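Local coordinates for protein copper-transporting ATPase (Sulfolobus solfataricus, PDB 2YJ6) that probably couples ATP hydrolysis to the transport of heavy-metal cations such as copper across the cell membrane, this fragment being its cytoplasmic catalytic, nucleotide-binding part, at residues I28-F33 with N197-L202; Q48-S53 with I128-I133. The protein carries 1 engineered substitution. All blocks are in the same frame, centred on the assembly; numbering follows the deposited sequence.

Contact 1: residues I28-F33 with N197-L202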
ATOM      1  N   ILE A  28      -0.217   1.781 -25.080  1.00 40.84           N
ATOM      2  CA  ILE A  28       0.186   2.339 -23.788  1.00 41.39           C
ATOM      3  C   ILE A  28       1.501   3.122 -23.888  1.00 48.18           C
ATOM      4  O   ILE A  28       2.478   2.636 -24.462  1.00 48.61           O
ATOM      5  CB  ILE A  28       0.371   1.225 -22.713  1.00 39.07           C
ATOM      6  CG1 ILE A  28      -0.944   0.495 -22.449  1.00 37.77           C
ATOM      7  CG2 ILE A  28       0.862   1.821 -21.407  1.00 38.39           C
ATOM      8  CD1 ILE A  28      -1.993   1.369 -21.809  1.00 40.06           C
ATOM      9  N   ASP A  29       1.541   4.323 -23.320  1.00 42.12           N
ATOM     10  CA  ASP A  29       2.814   5.033 -23.235  1.00 47.77           C
ATOM     11  C   ASP A  29       3.248   5.379 -21.803  1.00 50.90           C
ATOM     12  O   ASP A  29       4.361   5.869 -21.608  1.00 47.81           O
ATOM     13  CB  ASP A  29       2.787   6.297 -24.092  1.00 47.28           C
ATOM     14  CG  ASP A  29       1.761   7.294 -23.615  1.00 51.13           C
ATOM     15  OD1 ASP A  29       2.040   7.973 -22.605  1.00 50.91           O
ATOM     16  OD2 ASP A  29       0.686   7.404 -24.250  1.00 51.77           O
ATOM     17  N   THR A  30       2.380   5.118 -20.815  1.00 46.34           N
ATOM     18  CA  THR A  30       2.651   5.486 -19.417  1.00 40.04           C
ATOM     19  C   THR A  30       2.335   4.384 -18.395  1.00 38.53           C
ATOM     20  O   THR A  30       1.271   3.778 -18.433  1.00 37.30           O
ATOM     21  CB  THR A  30       1.893   6.770 -19.013  1.00 44.71           C
ATOM     22  OG1 THR A  30       2.238   7.837 -19.904  1.00 52.08           O
ATOM     23  CG2 THR A  30       2.246   7.185 -17.596  1.00 44.52           C
ATOM     24  N   ILE A  31       3.276   4.144 -17.486  1.00 37.83           N
ATOM     25  CA  ILE A  31       3.116   3.164 -16.416  1.00 37.27           C
ATOM     26  C   ILE A  31       3.022   3.859 -15.058  1.00 37.07           C
ATOM     27  O   ILE A  31       3.945   4.581 -14.668  1.00 33.80           O
ATOM     28  CB  ILE A  31       4.336   2.251 -16.315  1.00 44.95           C
ATOM     29  CG1 ILE A  31       4.811   1.809 -17.706  1.00 49.60           C
ATOM     30  CG2 ILE A  31       4.031   1.072 -15.391  1.00 34.47           C
ATOM     31  CD1 ILE A  31       4.046   0.623 -18.271  1.00 46.90           C
ATOM     32  N   ILE A  32       1.928   3.629 -14.336  1.00 34.03           N
ATOM     33  CA  ILE A  32       1.740   4.224 -13.012  1.00 36.72           C
ATOM     34  C   ILE A  32       1.626   3.191 -11.892  1.00 35.79           C
ATOM     35  O   ILE A  32       0.785   2.302 -11.936  1.00 32.46           O
ATOM     36  CB  ILE A  32       0.508   5.121 -12.956  1.00 37.35           C
ATOM     37  CG1 ILE A  32       0.706   6.325 -13.876  1.00 37.85           C
ATOM     38  CG2 ILE A  32       0.249   5.553 -11.506  1.00 35.59           C
ATOM     39  CD1 ILE A  32      -0.445   7.289 -13.887  1.00 37.38           C
ATOM     40  N   PHE A  33       2.499   3.315 -10.901  1.00 37.33           N
ATOM     41  CA  PHE A  33       2.485   2.441  -9.736  1.00 36.34           C
ATOM     42  C   PHE A  33       1.837   3.124  -8.534  1.00 36.62           C
ATOM     43  O   PHE A  33       2.261   4.206  -8.114  1.00 38.10           O
ATOM     44  CB  PHE A  33       3.913   2.017  -9.363  1.00 34.44           C
ATOM     45  CG  PHE A  33       4.537   1.060 -10.337  1.00 34.30           C
ATOM     46  CD1 PHE A  33       5.213   1.524 -11.458  1.00 31.94           C
ATOM     47  CD2 PHE A  33       4.441  -0.304 -10.138  1.00 28.71           C
ATOM     48  CE1 PHE A  33       5.780   0.634 -12.368  1.00 35.97           C
ATOM     49  CE2 PHE A  33       5.010  -1.196 -11.033  1.00 32.57           C
ATOM     50  CZ  PHE A  33       5.681  -0.735 -12.152  1.00 28.91           C
ATOM     51  N   ASN A 197      -4.484  15.142 -21.785  1.00 56.53           N
ATOM     52  CA  ASN A 197      -3.467  15.670 -22.682  1.00 51.15           C
ATOM     53  C   ASN A 197      -2.487  14.628 -23.201  1.00 55.76           C
ATOM     54  O   ASN A 197      -1.283  14.708 -22.955  1.00 58.40           O
ATOM     55  CB  ASN A 197      -2.752  16.904 -22.112  1.00 59.66           C
ATOM     56  CG  ASN A 197      -2.428  16.773 -20.639  1.00 56.05           C
ATOM     57  OD1 ASN A 197      -3.098  17.368 -19.785  1.00 52.79           O
ATOM     58  ND2 ASN A 197      -1.389  16.007 -20.333  1.00 53.70           N
ATOM     59  N   GLY A 198      -3.035  13.642 -23.906  1.00 50.81           N
ATOM     60  CA  GLY A 198      -2.260  12.813 -24.804  1.00 51.48           C
ATOM     61  C   GLY A 198      -1.961  11.395 -24.377  1.00 50.85           C
ATOM     62  O   GLY A 198      -1.948  10.482 -25.203  1.00 52.80           O
ATOM     63  N   ASN A 199      -1.716  11.205 -23.087  1.00 50.10           N
ATOM     64  CA  ASN A 199      -1.133   9.962 -22.591  1.00 49.70           C
ATOM     65  C   ASN A 199      -2.087   8.772 -22.521  1.00 43.10           C
ATOM     66  O   ASN A 199      -3.260   8.934 -22.215  1.00 48.32           O
ATOM     67  CB  ASN A 199      -0.505  10.217 -21.227  1.00 48.60           C
ATOM     68  CG  ASN A 199       0.519  11.332 -21.268  1.00 50.91           C
ATOM     69  OD1 ASN A 199       1.705  11.109 -21.020  1.00 57.62           O
ATOM     70  ND2 ASN A 199       0.067  12.540 -21.594  1.00 45.53           N
ATOM     71  N   LYS A 200      -1.573   7.580 -22.826  1.00 39.83           N
ATOM     72  CA  LYS A 200      -2.335   6.345 -22.675  1.00 39.46           C
ATOM     73  C   LYS A 200      -1.816   5.591 -21.449  1.00 43.46           C
ATOM     74  O   LYS A 200      -0.646   5.209 -21.388  1.00 39.79           O
ATOM     75  CB  LYS A 200      -2.231   5.486 -23.932  1.00 44.36           C
ATOM     76  CG  LYS A 200      -3.098   5.980 -25.086  1.00 51.44           C
ATOM     77  CD  LYS A 200      -4.506   6.250 -24.597  1.00 51.86           C
ATOM     78  CE  LYS A 200      -5.516   6.146 -25.721  1.00 58.26           C
ATOM     79  NZ  LYS A 200      -6.911   6.271 -25.191  1.00 57.26           N
ATOM     80  N   VAL A 201      -2.686   5.382 -20.467  1.00 38.01           N
ATOM     81  CA  VAL A 201      -2.214   5.028 -19.130  1.00 36.06           C
ATOM     82  C   VAL A 201      -2.509   3.593 -18.690  1.00 34.07           C
ATOM     83  O   VAL A 201      -3.663   3.174 -18.620  1.00 31.53           O
ATOM     84  CB  VAL A 201      -2.758   6.027 -18.079  1.00 35.47           C
ATOM     85  CG1 VAL A 201      -2.354   5.611 -16.672  1.00 36.70           C
ATOM     86  CG2 VAL A 201      -2.259   7.426 -18.386  1.00 41.36           C
ATOM     87  N   LEU A 202      -1.448   2.850 -18.388  1.00 36.33           N
ATOM     88  CA  LEU A 202      -1.581   1.584 -17.683  1.00 33.72           C
ATOM     89  C   LEU A 202      -1.245   1.747 -16.180  1.00 36.44           C
ATOM     90  O   LEU A 202      -0.184   2.281 -15.813  1.00 33.44           O
ATOM     91  CB  LEU A 202      -0.719   0.507 -18.331  1.00 28.66           C
ATOM     92  CG  LEU A 202      -0.942  -0.879 -17.719  1.00 32.51           C
ATOM     93  CD1 LEU A 202      -0.694  -1.982 -18.729  1.00 34.26           C
ATOM     94  CD2 LEU A 202      -0.095  -1.071 -16.455  1.00 33.95           C
TER
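Ile28 lies across Leu202 at about a right angle, its CG2 3.7 Å from Leu202 CB, with its CD1 at a similar distance from the same CB. Next along, Asp29 holds the residue just ahead of strand 201-205: its OD2 takes the Lys200 N-H at 2.7 Å, met from above the carboxylate plane. With CG set between the backbone N and the carbonyl carbon (chi1 63°), the carboxylate can serve a second donor as well: its other oxygen, OD1, accepts the Thr30 hydroxyl. Asp29 N meanwhile donates to Lys200 O, which also takes Thr30 N at 3.1 Å, so one carbonyl holds two consecutive amides. With an alanine at Asp29 the Lys200 N-H and the Thr30 hydroxyl would probably both lose their carboxylate acceptor. From here the chains run as neighbouring parallel strands of the Rossmann-like core of a HAD-type phosphorylation domain. Leu202 N reaches Thr30 O, and Ile32 N reaches Leu202 O at 2.9 Å, the latter with 163° at the hydrogen. Ile32 CD1 comes to 3.8 Å from Val201 CG1, the two side chains slanting past each other. Strand 154-158 pairs with the far edge of 30-34, while Asp218 takes both Lys200 NZ, in a salt bridge, and Val201 N.

Contact 2: residues Q48-S53 with I128-I133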
ATOM      1  N   GLN A  48      10.665   1.541  15.449  1.00 35.36           N
ATOM      2  CA  GLN A  48      11.114   2.195  16.682  1.00 36.40           C
ATOM      3  C   GLN A  48       9.945   2.368  17.675  1.00 35.59           C
ATOM      4  O   GLN A  48       8.837   2.748  17.286  1.00 30.47           O
ATOM      5  CB  GLN A  48      11.760   3.563  16.354  1.00 38.67           C
ATOM      6  CG  GLN A  48      12.239   4.383  17.567  1.00 42.04           C
ATOM      7  CD  GLN A  48      12.795   5.765  17.182  1.00 56.77           C
ATOM      8  OE1 GLN A  48      13.933   5.891  16.705  1.00 57.08           O
ATOM      9  NE2 GLN A  48      11.988   6.805  17.394  1.00 51.52           N
ATOM     10  N   PHE A  49      10.198   2.072  18.948  1.00 31.74           N
ATOM     11  CA  PHE A  49       9.308   2.443  20.048  1.00 26.58           C
ATOM     12  C   PHE A  49      10.030   3.292  21.089  1.00 28.18           C
ATOM     13  O   PHE A  49      11.105   2.925  21.560  1.00 25.79           O
ATOM     14  CB  PHE A  49       8.743   1.206  20.744  1.00 28.64           C
ATOM     15  CG  PHE A  49       7.930   1.516  21.991  1.00 27.35           C
ATOM     16  CD1 PHE A  49       6.692   2.139  21.898  1.00 22.41           C
ATOM     17  CD2 PHE A  49       8.390   1.132  23.259  1.00 25.87           C
ATOM     18  CE1 PHE A  49       5.927   2.407  23.068  1.00 22.85           C
ATOM     19  CE2 PHE A  49       7.638   1.401  24.424  1.00 23.22           C
ATOM     20  CZ  PHE A  49       6.410   2.033  24.326  1.00 18.37           C
ATOM     21  N   ILE A  50       9.439   4.422  21.457  1.00 27.34           N
ATOM     22  CA  ILE A  50       9.967   5.206  22.563  1.00 27.42           C
ATOM     23  C   ILE A  50       9.005   5.234  23.742  1.00 25.36           C
ATOM     24  O   ILE A  50       7.918   5.766  23.618  1.00 18.73           O
ATOM     25  CB  ILE A  50      10.222   6.665  22.168  1.00 31.69           C
ATOM     26  CG1 ILE A  50      11.030   6.747  20.870  1.00 27.73           C
ATOM     27  CG2 ILE A  50      10.915   7.412  23.333  1.00 25.85           C
ATOM     28  CD1 ILE A  50      12.008   7.877  20.860  1.00 33.21           C
ATOM     29  N   GLY A  51       9.441   4.696  24.880  1.00 22.62           N
ATOM     30  CA  GLY A  51       8.679   4.717  26.124  1.00 23.17           C
ATOM     31  C   GLY A  51       9.123   3.522  26.970  1.00 26.58           C
ATOM     32  O   GLY A  51      10.021   2.782  26.565  1.00 26.19           O
ATOM     33  N   ASP A  52       8.519   3.302  28.135  1.00 26.22           N
ATOM     34  CA  ASP A  52       8.912   2.121  28.915  1.00 34.63           C
ATOM     35  C   ASP A  52       7.919   0.967  28.786  1.00 35.34           C
ATOM     36  O   ASP A  52       6.865   1.117  28.136  1.00 29.36           O
ATOM     37  CB  ASP A  52       9.145   2.453  30.386  1.00 38.66           C
ATOM     38  CG  ASP A  52       7.859   2.738  31.128  1.00 44.27           C
ATOM     39  OD1 ASP A  52       6.784   2.268  30.681  1.00 43.12           O
ATOM     40  OD2 ASP A  52       7.925   3.440  32.159  1.00 43.70           O
ATOM     41  N   SER A  53       8.274  -0.165  29.409  1.00 25.84           N
ATOM     42  CA  SER A  53       7.573  -1.443  29.233  1.00 33.65           C
ATOM     43  C   SER A  53       6.104  -1.459  29.703  1.00 29.32           C
ATOM     44  O   SER A  53       5.310  -2.272  29.234  1.00 32.03           O
ATOM     45  CB  SER A  53       8.364  -2.597  29.883  1.00 40.96           C
ATOM     46  OG  SER A  53       8.806  -2.291  31.212  1.00 39.76           O
ATOM     47  N   ILE A 128       2.567   9.970  26.325  1.00 26.03           N
ATOM     48  CA  ILE A 128       3.685   9.338  27.040  1.00 27.50           C
ATOM     49  C   ILE A 128       4.577   8.333  26.272  1.00 25.48           C
ATOM     50  O   ILE A 128       5.551   7.840  26.817  1.00 24.46           O
ATOM     51  CB  ILE A 128       3.254   8.761  28.428  1.00 31.65           C
ATOM     52  CG1 ILE A 128       1.798   8.276  28.432  1.00 31.81           C
ATOM     53  CG2 ILE A 128       3.389   9.835  29.523  1.00 30.57           C
ATOM     54  CD1 ILE A 128       1.471   7.222  27.403  1.00 33.16           C
ATOM     55  N   ALA A 129       4.270   8.039  25.014  1.00 20.54           N
ATOM     56  CA  ALA A 129       5.103   7.111  24.237  1.00 21.19           C
ATOM     57  C   ALA A 129       4.747   7.219  22.761  1.00 25.17           C
ATOM     58  O   ALA A 129       3.694   7.751  22.433  1.00 25.16           O
ATOM     59  CB  ALA A 129       4.924   5.669  24.732  1.00 24.85           C
ATOM     60  N   SER A 130       5.623   6.742  21.871  1.00 27.18           N
ATOM     61  CA  SER A 130       5.351   6.767  20.419  1.00 26.80           C
ATOM     62  C   SER A 130       5.990   5.599  19.662  1.00 29.59           C
ATOM     63  O   SER A 130       6.919   4.928  20.164  1.00 24.90           O
ATOM     64  CB  SER A 130       5.788   8.107  19.793  1.00 31.26           C
ATOM     65  OG  SER A 130       7.158   8.378  20.056  1.00 32.82           O
ATOM     66  N   PHE A 131       5.479   5.356  18.460  1.00 27.53           N
ATOM     67  CA  PHE A 131       6.028   4.355  17.547  1.00 32.70           C
ATOM     68  C   PHE A 131       6.357   4.969  16.178  1.00 33.47           C
ATOM     69  O   PHE A 131       5.724   5.925  15.738  1.00 33.79           O
ATOM     70  CB  PHE A 131       5.016   3.247  17.244  1.00 31.16           C
ATOM     71  CG  PHE A 131       4.617   2.388  18.409  1.00 26.18           C
ATOM     72  CD1 PHE A 131       3.549   2.744  19.221  1.00 24.96           C
ATOM     73  CD2 PHE A 131       5.230   1.169  18.620  1.00 26.60           C
ATOM     74  CE1 PHE A 131       3.153   1.944  20.262  1.00 24.74           C
ATOM     75  CE2 PHE A 131       4.841   0.346  19.668  1.00 27.79           C
ATOM     76  CZ  PHE A 131       3.786   0.726  20.489  1.00 23.72           C
ATOM     77  N   ASN A 132       7.325   4.376  15.490  1.00 43.00           N
ATOM     78  CA  ASN A 132       7.490   4.579  14.059  1.00 34.56           C
ATOM     79  C   ASN A 132       7.251   3.268  13.336  1.00 39.44           C
ATOM     80  O   ASN A 132       7.780   2.227  13.726  1.00 37.68           O
ATOM     81  CB  ASN A 132       8.878   5.111  13.721  1.00 44.55           C
ATOM     82  CG  ASN A 132       9.039   6.558  14.094  1.00 49.13           C
ATOM     83  OD1 ASN A 132       8.122   7.355  13.904  1.00 55.63           O
ATOM     84  ND2 ASN A 132      10.193   6.906  14.648  1.00 45.87           N
ATOM     85  N   ILE A 133       6.469   3.338  12.263  1.00 44.48           N
ATOM     86  CA  ILE A 133       5.985   2.167  11.544  1.00 45.24           C
ATOM     87  C   ILE A 133       6.324   2.258  10.060  1.00 47.99           C
ATOM     88  O   ILE A 133       6.181   3.327   9.462  1.00 46.08           O
ATOM     89  CB  ILE A 133       4.463   2.054  11.726  1.00 46.20           C
ATOM     90  CG1 ILE A 133       4.163   1.669  13.172  1.00 46.51           C
ATOM     91  CG2 ILE A 133       3.875   1.048  10.761  1.00 48.28           C
ATOM     92  CD1 ILE A 133       2.707   1.602  13.495  1.00 43.66           C
TER
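Strands 48-50 and 128-133 run antiparallel, 173° between their directions and 4.8 Å apart at closest approach. They form the edge of the six-stranded antiparallel sheet of the nucleotide-binding domain, 45-50 being one of its two outermost strands. Ile50 and Ser130 make a hydrogen-bonded pair, with Ile50 N to Ser130 O at 2.9 Å and a return bond from Ser130 N; Gln48 and Asn132 pair likewise, though the bond from Gln48 N to Asn132 O is weak. Between them Phe49 and Phe131 form the non-hydrogen-bonded pair, and their rings share the face of the sheet covered by helices 53-63 and 69-80, where both touch Leu56. With CG anti to the backbone N (chi1 174°), the Phe49 ring slants across that of Phe131: Phe49 CD1 sits over one face of the Phe131 ring, toward the rim, 3.4 Å from Phe131 CE2. The planes are 41° apart. Farther out, Phe49 CE1 meets Ala129 CB at 3.8 Å. Two residues on from Phe131, Ile133 touches the bound caged ATP. The Gln48 and Asn132 side chains lie side by side, pointing the same way, and their nitrogens, Gln48 NE2 and Asn132 ND2, approach to 3.3 Å as two donors with no bond between them.

Both contacts pair neighbouring strands, but in different domains and senses: contact 1 is a parallel pair inside the seven-stranded mixed sheet, its strand residues mostly buried, while contact 2 is an antiparallel pair at the rim of the six-stranded one, buried mainly at Ala129 and Phe131. Their centres are 42 Å apart, on opposite sides of the chain's centre. Strand 30-34 is followed directly by 45-50, so the chain passes from one domain to the other and returns before 201-205 closes contact 1. That contact has aliphatic side chains on the sheet's faces and a charged cluster at its entry; contact 2 sets aromatic rings beneath helices on one face, with Gln48, Ser130, Asn132 and Ile50 at least partly exposed on the other.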